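PDB 3NYM: uncharacterized protein from Neisseria meningitidis serogroup B, which is of unknown function but folds as a largely helical protein of the DUF6853 family, found here as an assembly of two chains. Local coordinates for residues E33-T38 / A114-N119. Sequence-based numbering, arbitrary orientation.
Sequences EVNHET and AEYKKN
N35 and Y116 join two surface loops by a single side-chain hydrogen bond, with N35 at the head of an Asx motif and Y116 in the type I beta turn A114-K117 that follows helix 83-113. The side chain of N35 leaves the backbone with CG anti to its own N (chi1 180°), which carries the amide across to the tyrosine. N35 CB comes no nearer than 4.0 Å to Y116 OH, a loose approach. N35 CG, also 4.0 Å from Y116 OH, carries the two amide atoms, which have different partners. N35 OD1 turns back on its own loop and accepts from T38 N at 3.2 Å, the donor lying well above the carbonyl plane; E37 N adds a weak bond to the same oxygen. These two bonds to OD1 probably limit the rotation of the amide, leaving ND2 turned toward Y116. The two side chains cross at about a right angle, the ring plane turned 70° from the amide. E115 CG lies over the centre of one face of the Y116 ring, 3.6 Å above the plane, and T110 of helix 83-113 also touches the tyrosine. The loop 33-38, between helices 28-31 and 53-60, is thus joined to the turn that follows helix 83-113 at one point, with 75 Å² buried in all. N35 ND2 donates to Y116 OH at 3.0 Å, nearly in the amide plane and at the ring edge, with an N-H...O angle of 159°.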
loop_
_atom_site.group_PDB
_atom_site.type_symbol
_atom_site.label_atom_id
_atom_site.label_comp_id
_atom_site.label_asym_id
_atom_site.label_seq_id
_atom_site.Cartn_x
_atom_site.Cartn_y
_atom_site.Cartn_z
ATOM N N GLU A 33 21.613 3.255 -9.119
ATOM C CA GLU A 33 22.172 2.618 -10.301
ATOM C C GLU A 33 21.125 1.799 -11.035
ATOM O O GLU A 33 20.312 1.103 -10.418
ATOM C CB GLU A 33 23.384 1.741 -9.960
ATOM C CG GLU A 33 23.978 1.077 -11.201
ATOM C CD GLU A 33 25.416 0.628 -11.026
ATOM O OE1 GLU A 33 25.720 -0.002 -9.988
ATOM O OE2 GLU A 33 26.235 0.894 -11.938
ATOM N N VAL A 34 21.145 1.895 -12.358
ATOM C CA VAL A 34 20.271 1.081 -13.181
ATOM C C VAL A 34 20.835 -0.327 -13.255
ATOM O O VAL A 34 22.053 -0.507 -13.278
ATOM C CB VAL A 34 20.202 1.612 -14.615
ATOM C CG1 VAL A 34 19.185 0.818 -15.412
ATOM C CG2 VAL A 34 19.860 3.092 -14.621
ATOM N N ASN A 35 19.959 -1.327 -13.274
ATOM C CA ASN A 35 20.371 -2.658 -13.689
ATOM C C ASN A 35 20.343 -2.641 -15.207
ATOM O O ASN A 35 19.272 -2.623 -15.806
ATOM C CB ASN A 35 19.425 -3.731 -13.143
ATOM C CG ASN A 35 19.827 -5.135 -13.566
ATOM O OD1 ASN A 35 20.302 -5.347 -14.685
ATOM N ND2 ASN A 35 19.634 -6.105 -12.672
ATOM N N HIS A 36 21.519 -2.616 -15.829
ATOM C CA HIS A 36 21.623 -2.417 -17.274
ATOM C C HIS A 36 21.003 -3.559 -18.076
ATOM O O HIS A 36 20.508 -3.349 -19.185
ATOM C CB HIS A 36 23.087 -2.212 -17.676
ATOM C CG HIS A 36 23.782 -1.141 -16.887
ATOM N ND1 HIS A 36 24.451 -1.401 -15.711
ATOM C CD2 HIS A 36 23.896 0.192 -17.105
ATOM C CE1 HIS A 36 24.955 -0.272 -15.238
ATOM N NE2 HIS A 36 24.633 0.706 -16.063
ATOM N N GLU A 37 21.031 -4.762 -17.508
ATOM C CA GLU A 37 20.432 -5.932 -18.148
ATOM C C GLU A 37 18.908 -5.861 -18.209
ATOM O O GLU A 37 18.303 -6.351 -19.160
ATOM C CB GLU A 37 20.877 -7.229 -17.465
ATOM C CG GLU A 37 22.331 -7.603 -17.743
ATOM C CD GLU A 37 22.655 -9.046 -17.379
ATOM O OE1 GLU A 37 21.811 -9.703 -16.730
ATOM O OE2 GLU A 37 23.754 -9.522 -17.744
ATOM N N THR A 38 18.288 -5.247 -17.204
ATOM C CA THR A 38 16.830 -5.142 -17.176
ATOM C C THR A 38 16.304 -3.733 -17.460
ATOM O O THR A 38 15.098 -3.529 -17.556
ATOM C CB THR A 38 16.246 -5.632 -15.833
ATOM O OG1 THR A 38 16.555 -4.693 -14.798
ATOM C CG2 THR A 38 16.809 -7.000 -15.474
ATOM N N ALA A 114 20.039 -11.437 -1.877
ATOM C CA ALA A 114 21.443 -11.014 -1.865
ATOM C C ALA A 114 22.051 -10.948 -3.266
ATOM O O ALA A 114 23.253 -11.151 -3.445
ATOM C CB ALA A 114 22.278 -11.922 -0.956
ATOM N N GLU A 115 21.222 -10.655 -4.259
ATOM C CA GLU A 115 21.667 -10.731 -5.642
ATOM C C GLU A 115 22.707 -9.671 -5.989
ATOM O O GLU A 115 23.513 -9.864 -6.900
ATOM C CB GLU A 115 20.477 -10.670 -6.606
ATOM C CG GLU A 115 19.956 -9.275 -6.892
ATOM C CD GLU A 115 18.796 -9.285 -7.872
ATOM O OE1 GLU A 115 17.634 -9.405 -7.417
ATOM O OE2 GLU A 115 19.049 -9.180 -9.094
ATOM N N TYR A 116 22.708 -8.563 -5.253
ATOM C CA TYR A 116 23.658 -7.483 -5.529
ATOM C C TYR A 116 24.835 -7.414 -4.561
ATOM O O TYR A 116 25.570 -6.424 -4.553
ATOM C CB TYR A 116 22.942 -6.127 -5.575
ATOM C CG TYR A 116 21.907 -6.024 -6.673
ATOM C CD1 TYR A 116 22.239 -6.310 -7.990
ATOM C CD2 TYR A 116 20.610 -5.612 -6.399
ATOM C CE1 TYR A 116 21.303 -6.211 -9.005
ATOM C CE2 TYR A 116 19.659 -5.511 -7.406
ATOM C CZ TYR A 116 20.015 -5.814 -8.709
ATOM O OH TYR A 116 19.092 -5.720 -9.727
ATOM N N LYS A 117 25.030 -8.468 -3.763
ATOM C CA LYS A 117 26.125 -8.513 -2.789
ATOM C C LYS A 117 27.482 -8.305 -3.456
ATOM O O LYS A 117 27.677 -8.671 -4.615
ATOM C CB LYS A 117 26.135 -9.851 -2.044
ATOM C CG LYS A 117 26.573 -11.010 -2.914
ATOM C CD LYS A 117 26.508 -12.335 -2.170
ATOM C CE LYS A 117 26.996 -13.478 -3.050
ATOM N NZ LYS A 117 27.120 -14.743 -2.274
ATOM N N LYS A 118 28.420 -7.722 -2.720
ATOM C CA LYS A 118 29.741 -7.430 -3.268
ATOM C C LYS A 118 30.813 -8.280 -2.619
ATOM O O LYS A 118 31.980 -8.221 -3.001
ATOM C CB LYS A 118 30.081 -5.944 -3.118
ATOM C CG LYS A 118 29.244 -5.036 -3.999
ATOM C CD LYS A 118 29.023 -5.665 -5.373
ATOM C CE LYS A 118 29.600 -4.810 -6.497
ATOM N NZ LYS A 118 29.382 -5.415 -7.850
ATOM N N ASN A 119 30.408 -9.076 -1.635
ATOM C CA ASN A 119 31.332 -9.940 -0.918
ATOM C C ASN A 119 30.818 -11.380 -0.931
ATOM O O ASN A 119 30.058 -11.766 -1.822
ATOM C CB ASN A 119 31.530 -9.431 0.513
ATOM C CG ASN A 119 30.220 -9.307 1.274
ATOM O OD1 ASN A 119 29.232 -9.950 0.932
ATOM N ND2 ASN A 119 30.210 -8.484 2.315
#